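Local atomic coordinates of cellulose synthase 1 (Gluconacetobacter xylinus, PDB entry 4I86), a protein that forms the PilZ domain, a regulatory cyclic di-GMP-binding beta-barrel module from the C-terminal part of a cellulose synthase subunit. Residues V57-V62 and G82-T87. Residues are numbered along the deposited sequence; the frame is centred on the assembly and turned at random.
Sequences VYIRTV and GIFIWT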
loop_
_atom_site.group_PDB
_atom_site.type_symbol
_atom_site.label_atom_id
_atom_site.label_comp_id
_atom_site.label_asym_id
_atom_site.label_seq_id
_atom_site.Cartn_x
_atom_site.Cartn_y
_atom_site.Cartn_z
ATOM N N VAL A 57 -8.574 3.201 0.106
ATOM C CA VAL A 57 -7.585 4.285 0.060
ATOM C C VAL A 57 -6.814 4.236 -1.258
ATOM O O VAL A 57 -6.980 3.303 -2.060
ATOM C CB VAL A 57 -6.545 4.178 1.209
ATOM C CG1 VAL A 57 -7.227 4.129 2.589
ATOM C CG2 VAL A 57 -5.629 2.967 1.007
ATOM N N TYR A 58 -5.991 5.255 -1.483
ATOM C CA TYR A 58 -5.034 5.249 -2.568
ATOM C C TYR A 58 -3.676 5.394 -1.926
ATOM O O TYR A 58 -3.511 6.193 -0.997
ATOM C CB TYR A 58 -5.301 6.394 -3.567
ATOM C CG TYR A 58 -6.641 6.288 -4.263
ATOM C CD1 TYR A 58 -6.866 5.307 -5.215
ATOM C CD2 TYR A 58 -7.683 7.163 -3.968
ATOM C CE1 TYR A 58 -8.086 5.194 -5.858
ATOM C CE2 TYR A 58 -8.922 7.055 -4.618
ATOM C CZ TYR A 58 -9.106 6.070 -5.559
ATOM O OH TYR A 58 -10.312 5.941 -6.214
ATOM N N ILE A 59 -2.716 4.600 -2.399
ATOM C CA ILE A 59 -1.345 4.689 -1.931
ATOM C C ILE A 59 -0.473 5.203 -3.074
ATOM O O ILE A 59 -0.556 4.715 -4.201
ATOM C CB ILE A 59 -0.826 3.322 -1.438
ATOM C CG1 ILE A 59 -1.639 2.860 -0.223
ATOM C CG2 ILE A 59 0.646 3.388 -1.096
ATOM C CD1 ILE A 59 -1.141 1.590 0.381
ATOM N N ARG A 60 0.325 6.228 -2.792
ATOM C CA ARG A 60 1.193 6.795 -3.812
ATOM C C ARG A 60 2.643 6.712 -3.361
ATOM O O ARG A 60 2.961 6.919 -2.189
ATOM C CB ARG A 60 0.804 8.242 -4.099
ATOM C CG ARG A 60 1.734 8.949 -5.076
ATOM C CD ARG A 60 1.228 10.325 -5.435
ATOM N NE ARG A 60 2.072 10.927 -6.465
ATOM C CZ ARG A 60 3.123 11.700 -6.208
ATOM N NH1 ARG A 60 3.455 11.966 -4.951
ATOM N NH2 ARG A 60 3.844 12.199 -7.209
ATOM N N THR A 61 3.528 6.403 -4.295
ATOM C CA THR A 61 4.947 6.374 -3.987
ATOM C C THR A 61 5.703 6.480 -5.289
ATOM O O THR A 61 5.092 6.554 -6.368
ATOM C CB THR A 61 5.332 5.063 -3.240
ATOM O OG1 THR A 61 6.697 5.130 -2.811
ATOM C CG2 THR A 61 5.119 3.826 -4.143
ATOM N N VAL A 62 7.026 6.484 -5.186
ATOM C CA VAL A 62 7.891 6.536 -6.361
ATOM C C VAL A 62 8.943 5.424 -6.294
ATOM O O VAL A 62 9.460 5.086 -5.225
ATOM C CB VAL A 62 8.547 7.941 -6.507
ATOM C CG1 VAL A 62 9.574 7.965 -7.653
ATOM C CG2 VAL A 62 7.467 9.012 -6.724
ATOM N N GLY A 82 0.319 0.783 9.705
ATOM C CA GLY A 82 -0.898 0.600 8.930
ATOM C C GLY A 82 -0.738 -0.631 8.046
ATOM O O GLY A 82 0.308 -0.809 7.408
ATOM N N ILE A 83 -1.756 -1.493 8.025
ATOM C CA ILE A 83 -1.718 -2.700 7.190
ATOM C C ILE A 83 -2.732 -2.594 6.063
ATOM O O ILE A 83 -3.907 -2.276 6.293
ATOM C CB ILE A 83 -2.015 -3.997 7.983
ATOM C CG1 ILE A 83 -1.103 -4.113 9.213
ATOM C CG2 ILE A 83 -1.909 -5.224 7.052
ATOM C CD1 ILE A 83 0.385 -4.160 8.896
ATOM N N PHE A 84 -2.289 -2.896 4.844
ATOM C CA PHE A 84 -3.157 -2.742 3.677
ATOM C C PHE A 84 -3.207 -4.012 2.835
ATOM O O PHE A 84 -2.286 -4.820 2.859
ATOM C CB PHE A 84 -2.652 -1.593 2.791
ATOM C CG PHE A 84 -2.531 -0.269 3.506
ATOM C CD1 PHE A 84 -3.501 0.705 3.353
ATOM C CD2 PHE A 84 -1.439 0.000 4.322
ATOM C CE1 PHE A 84 -3.397 1.923 4.007
ATOM C CE2 PHE A 84 -1.330 1.221 4.979
ATOM C CZ PHE A 84 -2.310 2.176 4.820
ATOM N N ILE A 85 -4.302 -4.171 2.097
ATOM C CA ILE A 85 -4.371 -5.139 1.016
ATOM C C ILE A 85 -4.638 -4.395 -0.291
ATOM O O ILE A 85 -5.452 -3.481 -0.324
ATOM C CB ILE A 85 -5.492 -6.182 1.247
ATOM C CG1 ILE A 85 -6.831 -5.476 1.480
ATOM C CG2 ILE A 85 -5.146 -7.086 2.423
ATOM C CD1 ILE A 85 -8.017 -6.423 1.563
ATOM N N TRP A 86 -3.939 -4.766 -1.356
ATOM C CA TRP A 86 -4.168 -4.149 -2.662
ATOM C C TRP A 86 -5.569 -4.445 -3.157
ATOM O O TRP A 86 -6.116 -5.505 -2.875
ATOM C CB TRP A 86 -3.162 -4.678 -3.682
ATOM C CG TRP A 86 -1.729 -4.526 -3.245
ATOM C CD1 TRP A 86 -0.803 -5.516 -3.108
ATOM C CD2 TRP A 86 -1.084 -3.310 -2.863
ATOM N NE1 TRP A 86 0.394 -4.988 -2.681
ATOM C CE2 TRP A 86 0.244 -3.633 -2.524
ATOM C CE3 TRP A 86 -1.497 -1.971 -2.792
ATOM C CZ2 TRP A 86 1.161 -2.668 -2.124
ATOM C CZ3 TRP A 86 -0.591 -1.021 -2.392
ATOM C CH2 TRP A 86 0.727 -1.370 -2.057
ATOM N N THR A 87 -6.126 -3.491 -3.902
ATOM C CA THR A 87 -7.373 -3.638 -4.642
ATOM C C THR A 87 -7.009 -3.686 -6.127
ATOM O O THR A 87 -6.437 -2.738 -6.657
ATOM C CB THR A 87 -8.269 -2.393 -4.443
ATOM O OG1 THR A 87 -8.675 -2.296 -3.070
ATOM C CG2 THR A 87 -9.495 -2.479 -5.315
#
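V57 and I59 of strand 57-62 meet F84 and W86 of strand 82-86 where the two strands cross almost perpendicularly, at 96°, with their axes 9.5 Å apart. At that spacing the backbones do not pair, and apolar side chains alone join them. CD1 of I59 makes two of the three side-chain contacts. It lies over one face of the F84 ring, 4.0 Å from the ring centroid and displaced toward the rim, a CH-pi contact. The same methyl reaches W86, with CD1 3.8 Å from CZ3 of the indole. CD1 is anti to CA about the CB-CG1 bond of I59 (chi2 -176°), which extends this branch toward the rings. V57 reaches the phenyl ring with CG2, 3.9 Å from F84 CE1; F84 CD1 lies near both methyls. The CB of W86 points away from strand 57-62, but the six-membered end of the indole swings back to I59. W86 NE1 is hydrogen-bonded to the carbonyl O of S37. V20 touches both V57 and F84, and L70 and A41 pack on W86. All four contact residues are buried near the centre of the chain. Strand 66-77 pairs with both strands, so the contact spans the interior of the curled antiparallel sheet, as in the beta-barrel core of a PilZ domain.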